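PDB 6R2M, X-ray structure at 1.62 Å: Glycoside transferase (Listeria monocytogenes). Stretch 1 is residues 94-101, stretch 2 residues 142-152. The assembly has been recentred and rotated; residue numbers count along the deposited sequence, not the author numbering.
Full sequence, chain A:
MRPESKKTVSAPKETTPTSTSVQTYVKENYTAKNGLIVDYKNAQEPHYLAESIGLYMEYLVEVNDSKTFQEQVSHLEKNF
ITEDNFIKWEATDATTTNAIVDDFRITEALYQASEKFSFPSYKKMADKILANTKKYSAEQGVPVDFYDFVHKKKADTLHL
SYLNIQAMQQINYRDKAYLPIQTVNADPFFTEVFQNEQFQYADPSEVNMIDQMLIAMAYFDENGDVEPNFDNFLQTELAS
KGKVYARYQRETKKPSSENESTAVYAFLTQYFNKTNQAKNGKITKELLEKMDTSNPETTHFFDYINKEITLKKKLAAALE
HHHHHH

Stretch 1, residues 94-101: ATTTNAIV
Stretch 2, residues 142-152: VPVDFYDFVHK

What polar bonds hold the two stretches together? Four hydrogen bonds do, and side chains supply two of the acceptors. Thr96, with chi1 at 60° (p), directs OG1 to OD2 of Asp148 at 2.8 Å, a hydroxyl donating to a carboxylate; Asp148 is t. Asn98, also p with chi2 at -33°, brings OD1 to 2.8 Å from the backbone N of Tyr147, nearly straight at 168°. The other two join backbones: Phe149 N to Thr96 O, and Ile100 N to Asp145 O, both 3.0 Å.

How do the backbones run? They are antiparallel: Thr97 lies opposite Asp148 (CA to CA 4.4 Å), Ala99 opposite Phe146 (5.0 Å) and Ile100 opposite Asp145 (5.7 Å). Stretch 1 is extended at Thr97 (phi/psi -134/157), then turns helical at Ile100 (-61/-33), with Ala99 as N-cap. Tyr147 and Asp148 are strand. The close approach also allows CA-H...O contacts, from Asp148 CA to Thr96 O (3.2 Å) and from Thr97 CA to Tyr147 O (3.5 Å).

What shapes the chain after Asp148? Asp148 OD1 accepts a hydrogen bond from His151 N at 2.8 Å, and Val150 N donates to Asp148 OD1 at 3.0 Å, so one carboxylate ties down the following turn while OD2 reaches across to Thr96 OG1.

Where do the side chains pack? Phe149 (chi1 46°, chi2 80°) sets one ring face against Thr96 O, and its CE2 comes within 3.6 Å of Thr97 N. Thr96 CG2 meets Val150 CG2 at 3.5 Å, while Thr97 CG2 lies 3.7 Å from Phe146 CD1. At the other end Ile100, p then t, points toward stretch 2; its CD1 rests on Pro143 CB at 3.8 Å, an apolar contact. Together the stretches bury 557 Å².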

# COMPACT_ATOMS: atom_id res chain seq x y z
N ALA A 94 -6.47 13.86 17.66
CA ALA A 94 -5.56 13.20 18.59
C ALA A 94 -4.40 12.50 17.91
O ALA A 94 -3.50 12.02 18.60
CB ALA A 94 -6.33 12.18 19.43
N THR A 95 -4.40 12.43 16.58
CA THR A 95 -3.34 11.73 15.86
C THR A 95 -2.12 12.63 15.77
O THR A 95 -2.21 13.76 15.29
CB THR A 95 -3.82 11.34 14.46
OG1 THR A 95 -4.96 10.49 14.59
CG2 THR A 95 -2.71 10.60 13.69
N THR A 96 -0.97 12.10 16.18
CA THR A 96 0.25 12.90 16.24
C THR A 96 1.37 12.33 15.39
O THR A 96 2.51 12.80 15.51
CB THR A 96 0.73 13.06 17.68
OG1 THR A 96 1.01 11.77 18.24
CG2 THR A 96 -0.32 13.77 18.54
N THR A 97 1.10 11.32 14.57
CA THR A 97 2.12 10.65 13.78
C THR A 97 1.64 10.47 12.34
O THR A 97 0.43 10.46 12.06
CB THR A 97 2.47 9.27 14.35
OG1 THR A 97 1.27 8.52 14.56
CG2 THR A 97 3.17 9.39 15.69
N ASN A 98 2.61 10.33 11.44
CA ASN A 98 2.38 9.86 10.08
C ASN A 98 2.57 8.34 10.04
O ASN A 98 2.73 7.68 11.07
CB ASN A 98 3.34 10.56 9.12
CG ASN A 98 4.78 10.14 9.34
OD1 ASN A 98 5.17 9.86 10.47
ND2 ASN A 98 5.56 10.04 8.26
N ALA A 99 2.56 7.77 8.84
CA ALA A 99 3.07 6.42 8.58
C ALA A 99 3.74 6.49 7.22
O ALA A 99 3.09 6.89 6.25
CB ALA A 99 1.95 5.37 8.59
N ILE A 100 5.04 6.16 7.14
CA ILE A 100 5.75 6.47 5.90
C ILE A 100 5.13 5.76 4.71
O ILE A 100 5.12 6.31 3.60
CB ILE A 100 7.26 6.17 5.99
CG1 ILE A 100 7.56 4.68 6.21
CG2 ILE A 100 7.93 7.09 7.00
CD1 ILE A 100 9.07 4.36 6.25
N VAL A 101 4.58 4.56 4.91
CA VAL A 101 4.00 3.82 3.79
C VAL A 101 2.86 4.61 3.16
O VAL A 101 2.68 4.60 1.94
CB VAL A 101 3.56 2.41 4.25
CG1 VAL A 101 2.49 2.46 5.39
CG2 VAL A 101 3.11 1.55 3.07
N VAL A 142 18.15 6.58 7.26
CA VAL A 142 17.47 5.30 7.08
C VAL A 142 16.03 5.45 7.57
O VAL A 142 15.83 5.86 8.72
CB VAL A 142 18.17 4.17 7.86
CG1 VAL A 142 17.52 2.82 7.58
CG2 VAL A 142 19.68 4.16 7.52
N PRO A 143 15.03 5.13 6.77
CA PRO A 143 13.65 5.40 7.19
C PRO A 143 13.27 4.62 8.45
O PRO A 143 13.73 3.49 8.67
CB PRO A 143 12.81 4.95 5.99
CG PRO A 143 13.71 4.01 5.22
CD PRO A 143 15.09 4.56 5.41
N VAL A 144 12.42 5.24 9.26
CA VAL A 144 11.71 4.56 10.33
C VAL A 144 10.21 4.78 10.11
O VAL A 144 9.80 5.58 9.26
CB VAL A 144 12.16 5.03 11.73
CG1 VAL A 144 13.63 4.67 11.96
CG2 VAL A 144 11.96 6.54 11.90
N ASP A 145 9.38 4.07 10.88
CA ASP A 145 7.97 3.96 10.51
C ASP A 145 7.24 5.30 10.54
O ASP A 145 6.28 5.50 9.79
CB ASP A 145 7.25 2.99 11.44
CG ASP A 145 7.64 1.55 11.19
OD1 ASP A 145 8.15 1.24 10.09
OD2 ASP A 145 7.47 0.73 12.12
N PHE A 146 7.65 6.19 11.43
CA PHE A 146 6.87 7.40 11.64
C PHE A 146 7.69 8.41 12.40
O PHE A 146 8.74 8.10 12.96
CB PHE A 146 5.56 7.12 12.39
CG PHE A 146 5.75 6.53 13.76
CD1 PHE A 146 6.13 7.33 14.84
CD2 PHE A 146 5.52 5.19 13.97
CE1 PHE A 146 6.29 6.77 16.10
CE2 PHE A 146 5.68 4.63 15.22
CZ PHE A 146 6.06 5.43 16.29
N TYR A 147 7.19 9.64 12.38
CA TYR A 147 7.70 10.73 13.19
C TYR A 147 6.51 11.31 13.93
O TYR A 147 5.47 11.59 13.32
CB TYR A 147 8.38 11.79 12.32
CG TYR A 147 8.85 13.02 13.07
CD1 TYR A 147 9.99 12.97 13.87
CD2 TYR A 147 8.17 14.23 12.97
CE1 TYR A 147 10.43 14.09 14.55
CE2 TYR A 147 8.61 15.36 13.65
CZ TYR A 147 9.73 15.27 14.44
OH TYR A 147 10.19 16.38 15.10
N ASP A 148 6.63 11.43 15.25
CA ASP A 148 5.62 12.12 16.03
C ASP A 148 5.92 13.61 15.98
O ASP A 148 6.90 14.07 16.57
CB ASP A 148 5.59 11.59 17.46
CG ASP A 148 4.40 12.09 18.23
OD1 ASP A 148 4.18 13.31 18.26
OD2 ASP A 148 3.67 11.25 18.82
N PHE A 149 5.11 14.35 15.25
CA PHE A 149 5.35 15.77 15.02
C PHE A 149 4.79 16.66 16.12
O PHE A 149 4.91 17.89 16.03
CB PHE A 149 4.76 16.19 13.67
CG PHE A 149 3.37 15.68 13.44
CD1 PHE A 149 2.29 16.33 14.01
CD2 PHE A 149 3.14 14.55 12.66
CE1 PHE A 149 0.99 15.87 13.82
CE2 PHE A 149 1.85 14.09 12.46
CZ PHE A 149 0.78 14.75 13.04
N VAL A 150 4.15 16.08 17.13
CA VAL A 150 3.74 16.81 18.32
C VAL A 150 4.76 16.66 19.44
O VAL A 150 5.20 17.65 20.03
CB VAL A 150 2.33 16.36 18.77
CG1 VAL A 150 1.99 16.94 20.16
CG2 VAL A 150 1.30 16.77 17.73
N HIS A 151 5.16 15.42 19.74
CA HIS A 151 6.19 15.16 20.73
C HIS A 151 7.60 15.23 20.16
O HIS A 151 8.57 15.20 20.94
CB HIS A 151 5.96 13.79 21.37
CG HIS A 151 4.63 13.66 22.04
ND1 HIS A 151 4.34 14.32 23.22
CD2 HIS A 151 3.51 12.99 21.70
CE1 HIS A 151 3.10 14.04 23.58
NE2 HIS A 151 2.57 13.24 22.67
N LYS A 152 7.74 15.34 18.84
CA LYS A 152 9.03 15.51 18.17
C LYS A 152 9.95 14.33 18.49
O LYS A 152 11.09 14.49 18.94
CB LYS A 152 9.66 16.86 18.52
CG LYS A 152 8.67 17.99 18.25
CD LYS A 152 9.32 19.35 18.12
CE LYS A 152 8.35 20.35 17.52
NZ LYS A 152 7.07 20.43 18.30